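Local coordinates for protein 3-oxo-tetronate kinase (Salmonella typhimurium, PDB 3DQQ) that probably catalyses the ATP-dependent phosphorylation of 3-oxo-tetronate to 3-oxo-tetronate 4-phosphate, at residues R243-Y247 and H378-C382; Q79-K83 and S224-L230; A275-D279 and W301-S307. All blocks are in the same frame, centred on the assembly; numbering follows the deposited sequence.

Interaction 1 (R243-Y247 and H378-C382); sequences RSAGY and HIGPC
Glycine-on-glycine backbone packing joins Gly246 to Gly380, where the short 3-10 turn in the loop between helix 224-235 and strand 253-257 lies over one face of strand 376-382. Gly246 CA and Gly380 CA stand 3.7 Å apart, and Gly380 CA offers a CA-H...O contact to Gly246 O at 3.5 Å, with 157° at the hydrogen. Pro381 is touched by two side chains: NE of Arg243 passes 3.7 Å from Pro381 CB, while the Tyr247 side chain runs at about a right angle to the proline, Tyr247 CD1 lying 4.2 Å from Pro381 CG. At the far end of the contact, His378 lays CB 3.6 Å from Ala245 O, and its imidazole approaches the Ala245 methyl obliquely. Arg243 has CG swung beside its carbonyl carbon (chi1 -155°), which brings CG and CD to Pro381; the chain crosses the proline obliquely and, after a bend at chi3, NH1 forms a salt bridge with Glu24 of helix 12-24. The strand's backbone pairs with Thr29, Trp389 and Asn391, and the Asn391 amide also holds the carbonyls of Ala245 and Tyr247. Attachment across the contact therefore rests on van der Waals packing and a CA-H...O contact, with conventional polar anchors supplied by neighbouring residues.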
loop_
_atom_site.group_PDB
_atom_site.type_symbol
_atom_site.label_atom_id
_atom_site.label_comp_id
_atom_site.label_asym_id
_atom_site.label_seq_id
_atom_site.Cartn_x
_atom_site.Cartn_y
_atom_site.Cartn_z
ATOM N N ARG A 243 -30.391 1.793 20.385
ATOM C CA ARG A 243 -30.266 2.116 18.925
ATOM C C ARG A 243 -30.818 3.498 18.378
ATOM O O ARG A 243 -30.066 4.286 17.766
ATOM C CB ARG A 243 -30.890 0.997 18.064
ATOM C CG ARG A 243 -30.255 0.938 16.616
ATOM C CD ARG A 243 -31.149 0.167 15.633
ATOM N NE ARG A 243 -30.459 -0.936 14.918
ATOM C CZ ARG A 243 -31.082 -1.909 14.219
ATOM N NH1 ARG A 243 -30.359 -2.841 13.606
ATOM N NH2 ARG A 243 -32.427 -1.969 14.122
ATOM N N SER A 244 -32.136 3.712 18.546
ATOM C CA SER A 244 -32.775 4.991 18.364
ATOM C C SER A 244 -31.789 6.123 18.594
ATOM O O SER A 244 -31.582 6.920 17.694
ATOM C CB SER A 244 -33.946 5.134 19.332
ATOM O OG SER A 244 -35.077 4.505 18.790
ATOM N N ALA A 245 -31.143 6.162 19.765
ATOM C CA ALA A 245 -30.416 7.347 20.209
ATOM C C ALA A 245 -29.291 7.757 19.244
ATOM O O ALA A 245 -28.879 8.911 19.213
ATOM C CB ALA A 245 -29.888 7.131 21.560
ATOM N N GLY A 246 -28.817 6.795 18.450
ATOM C CA GLY A 246 -27.820 7.044 17.395
ATOM C C GLY A 246 -28.337 6.982 15.958
ATOM O O GLY A 246 -27.540 7.029 15.026
ATOM N N TYR A 247 -29.659 6.855 15.776
ATOM C CA TYR A 247 -30.277 7.115 14.473
ATOM C C TYR A 247 -29.938 8.529 14.026
ATOM O O TYR A 247 -29.985 9.446 14.808
ATOM C CB TYR A 247 -31.797 6.985 14.518
ATOM C CG TYR A 247 -32.381 6.881 13.128
ATOM C CD1 TYR A 247 -32.482 5.639 12.492
ATOM C CD2 TYR A 247 -32.760 8.011 12.425
ATOM C CE1 TYR A 247 -32.973 5.522 11.242
ATOM C CE2 TYR A 247 -33.258 7.902 11.173
ATOM C CZ TYR A 247 -33.366 6.648 10.579
ATOM O OH TYR A 247 -33.854 6.523 9.295
ATOM N N HIS A 378 -23.512 8.298 20.751
ATOM C CA HIS A 378 -24.486 7.226 20.834
ATOM C C HIS A 378 -24.355 6.393 19.590
ATOM O O HIS A 378 -24.343 6.923 18.487
ATOM C CB HIS A 378 -25.913 7.787 20.876
ATOM C CG HIS A 378 -26.205 8.622 22.078
ATOM N ND1 HIS A 378 -26.524 8.072 23.303
ATOM C CD2 HIS A 378 -26.220 9.966 22.248
ATOM C CE1 HIS A 378 -26.732 9.048 24.173
ATOM N NE2 HIS A 378 -26.555 10.204 23.560
ATOM N N ILE A 379 -24.282 5.090 19.748
ATOM C CA ILE A 379 -24.091 4.208 18.624
ATOM C C ILE A 379 -25.444 3.813 18.064
ATOM O O ILE A 379 -26.334 3.399 18.784
ATOM C CB ILE A 379 -23.286 2.995 19.042
ATOM C CG1 ILE A 379 -21.936 3.454 19.646
ATOM C CG2 ILE A 379 -23.108 2.031 17.857
ATOM C CD1 ILE A 379 -20.880 3.800 18.648
ATOM N N GLY A 380 -25.605 3.987 16.769
ATOM C CA GLY A 380 -26.874 3.757 16.119
ATOM C C GLY A 380 -26.814 2.517 15.247
ATOM O O GLY A 380 -26.010 1.607 15.495
ATOM N N PRO A 381 -27.664 2.471 14.222
ATOM C CA PRO A 381 -27.761 1.324 13.357
ATOM C C PRO A 381 -26.609 1.195 12.384
ATOM O O PRO A 381 -25.948 2.190 12.079
ATOM C CB PRO A 381 -29.036 1.581 12.584
ATOM C CG PRO A 381 -29.254 3.029 12.659
ATOM C CD PRO A 381 -28.604 3.537 13.856
ATOM N N CYS A 382 -26.392 -0.032 11.910
ATOM C CA CYS A 382 -25.398 -0.321 10.902
ATOM C C CYS A 382 -25.744 0.075 9.529
ATOM O O CYS A 382 -26.854 -0.136 9.098
ATOM C CB CYS A 382 -25.243 -1.797 10.762
ATOM S SG CYS A 382 -24.281 -2.304 12.018
#

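Interaction 2 (Q79-K83 and S224-L230); sequences QVYFK and SGLAMGL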
loop_
_atom_site.group_PDB
_atom_site.type_symbol
_atom_site.label_atom_id
_atom_site.label_comp_id
_atom_site.label_asym_id
_atom_site.label_seq_id
_atom_site.Cartn_x
_atom_site.Cartn_y
_atom_site.Cartn_z
ATOM N N GLN A 79 -19.964 -4.790 35.212
ATOM C CA GLN A 79 -19.029 -5.720 34.605
ATOM C C GLN A 79 -18.033 -5.011 33.717
ATOM O O GLN A 79 -18.406 -4.147 32.999
ATOM C CB GLN A 79 -19.794 -6.693 33.751
ATOM C CG GLN A 79 -18.927 -7.617 32.889
ATOM C CD GLN A 79 -19.753 -8.762 32.333
ATOM O OE1 GLN A 79 -20.452 -8.605 31.352
ATOM N NE2 GLN A 79 -19.725 -9.904 33.009
ATOM N N VAL A 80 -16.770 -5.423 33.714
ATOM C CA VAL A 80 -15.783 -4.754 32.914
ATOM C C VAL A 80 -15.345 -5.727 31.863
ATOM O O VAL A 80 -15.174 -6.917 32.128
ATOM C CB VAL A 80 -14.591 -4.311 33.752
ATOM C CG1 VAL A 80 -13.471 -3.739 32.865
ATOM C CG2 VAL A 80 -15.018 -3.315 34.854
ATOM N N TYR A 81 -15.105 -5.209 30.670
ATOM C CA TYR A 81 -14.810 -6.025 29.513
ATOM C C TYR A 81 -13.651 -5.441 28.794
ATOM O O TYR A 81 -13.743 -4.343 28.262
ATOM C CB TYR A 81 -15.982 -5.951 28.580
ATOM C CG TYR A 81 -15.941 -6.932 27.459
ATOM C CD1 TYR A 81 -16.895 -7.921 27.377
ATOM C CD2 TYR A 81 -14.993 -6.850 26.450
ATOM C CE1 TYR A 81 -16.912 -8.815 26.346
ATOM C CE2 TYR A 81 -14.984 -7.754 25.415
ATOM C CZ TYR A 81 -15.956 -8.740 25.371
ATOM O OH TYR A 81 -16.013 -9.673 24.362
ATOM N N PHE A 82 -12.560 -6.180 28.746
ATOM C CA PHE A 82 -11.369 -5.726 28.077
ATOM C C PHE A 82 -11.449 -6.235 26.667
ATOM O O PHE A 82 -11.445 -7.423 26.436
ATOM C CB PHE A 82 -10.156 -6.277 28.807
ATOM C CG PHE A 82 -8.858 -5.984 28.148
ATOM C CD1 PHE A 82 -8.664 -4.823 27.419
ATOM C CD2 PHE A 82 -7.797 -6.859 28.296
ATOM C CE1 PHE A 82 -7.422 -4.553 26.805
ATOM C CE2 PHE A 82 -6.556 -6.593 27.712
ATOM C CZ PHE A 82 -6.368 -5.422 26.967
ATOM N N LYS A 83 -11.543 -5.317 25.726
ATOM C CA LYS A 83 -11.751 -5.627 24.326
ATOM C C LYS A 83 -10.453 -5.438 23.586
ATOM O O LYS A 83 -9.862 -4.355 23.623
ATOM C CB LYS A 83 -12.809 -4.695 23.773
ATOM C CG LYS A 83 -12.817 -4.521 22.261
ATOM C CD LYS A 83 -13.139 -5.820 21.553
ATOM C CE LYS A 83 -13.365 -5.621 20.039
ATOM N NZ LYS A 83 -12.149 -5.574 19.359
ATOM N N SER A 224 -15.158 -9.003 20.023
ATOM C CA SER A 224 -16.559 -8.624 19.998
ATOM C C SER A 224 -17.532 -9.772 20.161
ATOM O O SER A 224 -18.696 -9.543 20.484
ATOM C CB SER A 224 -16.878 -7.956 18.671
ATOM O OG SER A 224 -16.197 -6.717 18.544
ATOM N N GLY A 225 -17.097 -11.005 19.923
ATOM C CA GLY A 225 -18.030 -12.144 19.966
ATOM C C GLY A 225 -18.710 -12.401 21.301
ATOM O O GLY A 225 -19.930 -12.577 21.376
ATOM N N LEU A 226 -17.925 -12.440 22.365
ATOM C CA LEU A 226 -18.477 -12.661 23.702
ATOM C C LEU A 226 -19.435 -11.554 24.076
ATOM O O LEU A 226 -20.431 -11.824 24.732
ATOM C CB LEU A 226 -17.362 -12.774 24.733
ATOM C CG LEU A 226 -17.765 -13.038 26.168
ATOM C CD1 LEU A 226 -18.804 -14.186 26.316
ATOM C CD2 LEU A 226 -16.478 -13.225 27.036
ATOM N N ALA A 227 -19.146 -10.312 23.671
ATOM C CA ALA A 227 -20.051 -9.183 23.971
ATOM C C ALA A 227 -21.433 -9.453 23.409
ATOM O O ALA A 227 -22.460 -9.216 24.034
ATOM C CB ALA A 227 -19.507 -7.875 23.420
ATOM N N MET A 228 -21.462 -9.959 22.199
ATOM C CA MET A 228 -22.734 -10.338 21.601
ATOM C C MET A 228 -23.466 -11.317 22.510
ATOM O O MET A 228 -24.646 -11.185 22.765
ATOM C CB MET A 228 -22.504 -10.934 20.208
ATOM C CG MET A 228 -23.786 -11.404 19.554
ATOM S SD MET A 228 -23.470 -12.769 18.394
ATOM C CE MET A 228 -22.293 -12.046 17.195
ATOM N N GLY A 229 -22.739 -12.286 23.032
ATOM C CA GLY A 229 -23.335 -13.298 23.897
ATOM C C GLY A 229 -23.824 -12.720 25.192
ATOM O O GLY A 229 -24.864 -13.136 25.683
ATOM N N LEU A 230 -23.080 -11.774 25.767
ATOM C CA LEU A 230 -23.507 -11.128 26.981
ATOM C C LEU A 230 -24.706 -10.269 26.700
ATOM O O LEU A 230 -25.629 -10.270 27.490
ATOM C CB LEU A 230 -22.394 -10.321 27.622
ATOM C CG LEU A 230 -21.239 -11.160 28.160
ATOM C CD1 LEU A 230 -20.002 -10.292 28.292
ATOM C CD2 LEU A 230 -21.585 -11.881 29.478
#
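Tyr81 reaches from strand 79-83 to Leu226, Ala227 and Leu230 on the opening turns of helix 224-235, in a buried strand-on-helix contact of the sugar-binding N-terminal domain. Strand and helix segments run nearly antiparallel, at 152°, with axes 9.5 Å apart at closest approach.

Apolar packing makes up much of the contact. With CG anti to the backbone N (chi1 -169°), the Tyr81 ring extends toward the helix. Leu230 CD1 lies at its edge, in the ring plane, 3.9 Å from Tyr81 CE1. Ala227 CB instead sits to one side of that plane, offset beyond the rim, 4.0 Å from Tyr81 CE1.

Other contacts set an oxygen against hydrocarbon and are not bonds. Leu226 CB lies at the ring edge, 3.4 Å from Tyr81 OH. The extended chain of Gln79 carries OE1 to 3.5 Å from Leu230 CD1, and Lys83, bent at chi2 and chi4, rests its CE 3.4 Å from Ser224 OG.

Polar links are sparser. Ala227 N gives a weak hydrogen bond to Tyr81 OH, 3.3 Å long and bent to 122° at the hydrogen, while the same hydroxyl donates to the carbonyl of Gly223, just before the helix. Ser224 OG is hydrogen-bonded to Asp17 of helix 12-24, and Gln79 NE2 to the carbonyls of Leu214 and Ala217. Ile18, on helix 12-24, packs against Tyr81, Ser224 and Ala227 together, so a second helix shares this face of the strand.

Buried polar ends on both elements are thus met largely by backbone carbonyls and a carboxylate beside the contact. Between strand and helix themselves, hydrocarbon does most of the holding, and the phenol hydroxyl, placed by its bond to Gly223, adds one modest polar tie at the start of the helix.

Interaction 3 (A275-D279 and W301-S307); sequences APTRD and WVLSQDS
Segments 275-279 and 301-307, the latter covering part of helix 288-304 and the loop after it, keep their backbones well apart, Thr277 CA and Val302 CA being 8.7 Å from each other, so side chains span the gap, in part onto the main chain of Pro276 and Thr277. The Trp301 indole stands between them, CG trans to N (chi1 179°), and is covered on both faces. Over one lies the aliphatic part of Arg278: its CB makes a CH-pi contact 3.9 Å from the centroid of the six-membered ring, and its CD sits above the indole centre. The guanidinium plane is turned 81° from the indole, presenting an edge to Trp301 CD1, and any cation-pi attraction is long and at most weak. Gln305 covers the opposite face near the rim, where NE2 is fixed by a nearly straight hydrogen bond of 3.0 Å to Trp301 O. The far border of the indole abuts the main chain, with Trp301 CH2 3.7 Å from Pro276 C. Pro276 itself touches Gln305 OE1 through CB at 3.5 Å, and its CD lies 3.5 Å from Ser307 OG, a hydroxyl hydrogen-bonded to the carbonyl of Leu309. Within this beta-alpha-beta unit, completed by strand 312-314, an indole sandwiched between arginine methylenes and an amide tied to the backbone oxygen of Trp301 itself joins helix to strand, probably more by dispersion than by charge.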
loop_
_atom_site.group_PDB
_atom_site.type_symbol
_atom_site.label_atom_id
_atom_site.label_comp_id
_atom_site.label_asym_id
_atom_site.label_seq_id
_atom_site.Cartn_x
_atom_site.Cartn_y
_atom_site.Cartn_z
ATOM N N ALA A 275 -23.821 12.100 -7.544
ATOM C CA ALA A 275 -23.868 13.292 -6.720
ATOM C C ALA A 275 -22.764 14.241 -7.129
ATOM O O ALA A 275 -21.744 13.809 -7.647
ATOM C CB ALA A 275 -23.741 12.914 -5.250
ATOM N N PRO A 276 -22.972 15.541 -6.908
ATOM C CA PRO A 276 -21.953 16.508 -7.246
ATOM C C PRO A 276 -20.722 16.235 -6.419
ATOM O O PRO A 276 -20.830 16.003 -5.217
ATOM C CB PRO A 276 -22.580 17.860 -6.863
ATOM C CG PRO A 276 -23.680 17.550 -5.955
ATOM C CD PRO A 276 -24.152 16.167 -6.294
ATOM N N THR A 277 -19.562 16.222 -7.060
ATOM C CA THR A 277 -18.352 15.975 -6.337
ATOM C C THR A 277 -17.185 16.822 -6.780
ATOM O O THR A 277 -17.196 17.420 -7.805
ATOM C CB THR A 277 -17.967 14.470 -6.329
ATOM O OG1 THR A 277 -16.982 14.214 -7.315
ATOM C CG2 THR A 277 -19.177 13.582 -6.518
ATOM N N ARG A 278 -16.156 16.846 -5.966
ATOM C CA ARG A 278 -15.081 17.778 -6.132
ATOM C C ARG A 278 -13.834 17.116 -5.553
ATOM O O ARG A 278 -13.870 16.581 -4.437
ATOM C CB ARG A 278 -15.460 19.049 -5.394
ATOM C CG ARG A 278 -14.648 20.228 -5.719
ATOM C CD ARG A 278 -15.242 21.107 -6.797
ATOM N NE ARG A 278 -15.013 22.510 -6.436
ATOM C CZ ARG A 278 -13.807 23.080 -6.316
ATOM N NH1 ARG A 278 -12.669 22.391 -6.519
ATOM N NH2 ARG A 278 -13.724 24.343 -5.948
ATOM N N ASP A 279 -12.761 17.102 -6.346
ATOM C CA ASP A 279 -11.512 16.460 -5.976
ATOM C C ASP A 279 -10.569 17.437 -5.354
ATOM O O ASP A 279 -10.340 18.480 -5.904
ATOM C CB ASP A 279 -10.828 15.908 -7.206
ATOM C CG ASP A 279 -11.466 14.633 -7.695
ATOM O OD1 ASP A 279 -11.368 13.589 -6.961
ATOM O OD2 ASP A 279 -12.051 14.672 -8.802
ATOM N N TRP A 301 -18.766 25.792 -1.645
ATOM C CA TRP A 301 -19.184 24.970 -2.757
ATOM C C TRP A 301 -20.195 23.916 -2.304
ATOM O O TRP A 301 -21.237 23.753 -2.940
ATOM C CB TRP A 301 -18.002 24.291 -3.414
ATOM C CG TRP A 301 -18.420 23.424 -4.542
ATOM C CD1 TRP A 301 -18.672 23.812 -5.800
ATOM C CD2 TRP A 301 -18.651 22.011 -4.508
ATOM N NE1 TRP A 301 -19.044 22.749 -6.574
ATOM C CE2 TRP A 301 -19.031 21.623 -5.807
ATOM C CE3 TRP A 301 -18.569 21.037 -3.508
ATOM C CZ2 TRP A 301 -19.327 20.312 -6.140
ATOM C CZ3 TRP A 301 -18.860 19.733 -3.839
ATOM C CH2 TRP A 301 -19.239 19.383 -5.152
ATOM N N VAL A 302 -19.883 23.205 -1.224
ATOM C CA VAL A 302 -20.765 22.159 -0.764
ATOM C C VAL A 302 -22.124 22.775 -0.422
ATOM O O VAL A 302 -23.168 22.305 -0.864
ATOM C CB VAL A 302 -20.219 21.406 0.474
ATOM C CG1 VAL A 302 -21.300 20.508 1.020
ATOM C CG2 VAL A 302 -18.966 20.590 0.143
ATOM N N LEU A 303 -22.094 23.853 0.349
ATOM C CA LEU A 303 -23.315 24.468 0.851
ATOM C C LEU A 303 -24.155 25.047 -0.267
ATOM O O LEU A 303 -25.364 25.124 -0.172
ATOM C CB LEU A 303 -22.998 25.570 1.855
ATOM C CG LEU A 303 -22.338 25.091 3.137
ATOM C CD1 LEU A 303 -21.654 26.252 3.824
ATOM C CD2 LEU A 303 -23.338 24.383 4.040
ATOM N N SER A 304 -23.547 25.474 -1.344
ATOM C CA SER A 304 -24.361 26.047 -2.389
ATOM C C SER A 304 -24.871 24.977 -3.379
ATOM O O SER A 304 -25.631 25.288 -4.268
ATOM C CB SER A 304 -23.600 27.173 -3.062
ATOM O OG SER A 304 -22.580 26.630 -3.856
ATOM N N GLN A 305 -24.502 23.713 -3.211
ATOM C CA GLN A 305 -25.109 22.662 -4.032
ATOM C C GLN A 305 -26.564 22.488 -3.676
ATOM O O GLN A 305 -27.047 22.923 -2.637
ATOM C CB GLN A 305 -24.439 21.301 -3.840
ATOM C CG GLN A 305 -23.032 21.233 -4.281
ATOM C CD GLN A 305 -22.838 21.829 -5.636
ATOM O OE1 GLN A 305 -23.245 21.255 -6.640
ATOM N NE2 GLN A 305 -22.209 22.990 -5.675
ATOM N N ASP A 306 -27.259 21.805 -4.554
ATOM C CA ASP A 306 -28.679 21.616 -4.397
ATOM C C ASP A 306 -28.982 20.381 -5.236
ATOM O O ASP A 306 -29.224 20.464 -6.440
ATOM C CB ASP A 306 -29.400 22.877 -4.882
ATOM C CG ASP A 306 -30.872 22.651 -5.136
ATOM O OD1 ASP A 306 -31.488 21.812 -4.413
ATOM O OD2 ASP A 306 -31.402 23.318 -6.066
ATOM N N SER A 307 -28.863 19.229 -4.591
ATOM C CA SER A 307 -28.988 17.938 -5.231
ATOM C C SER A 307 -29.671 17.104 -4.200
ATOM O O SER A 307 -29.742 17.485 -3.032
ATOM C CB SER A 307 -27.615 17.345 -5.543
ATOM O OG SER A 307 -26.788 17.371 -4.395
#

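Interaction 2 lies in the sugar-binding domain and interaction 3 in the nucleotide-binding domain, on opposite sides of the chain's centre and 42 Å apart between centres. Interaction 1 joins a loop following helix 224-235 to strand 376-382, whose backbone pairs with strand 29-33. It is nearer to both, 19 Å from interaction 2 and 27 Å from interaction 3 by centres, with nearest atoms about 11 and 17 Å away, so none touches another. Along the sequence, interaction 2 closes before interaction 1 opens, and the loop closed by interaction 1 encloses interaction 3. All three lie away from the ATP-binding residues inferred by similarity, including Ser259 and Gly361 to Thr364.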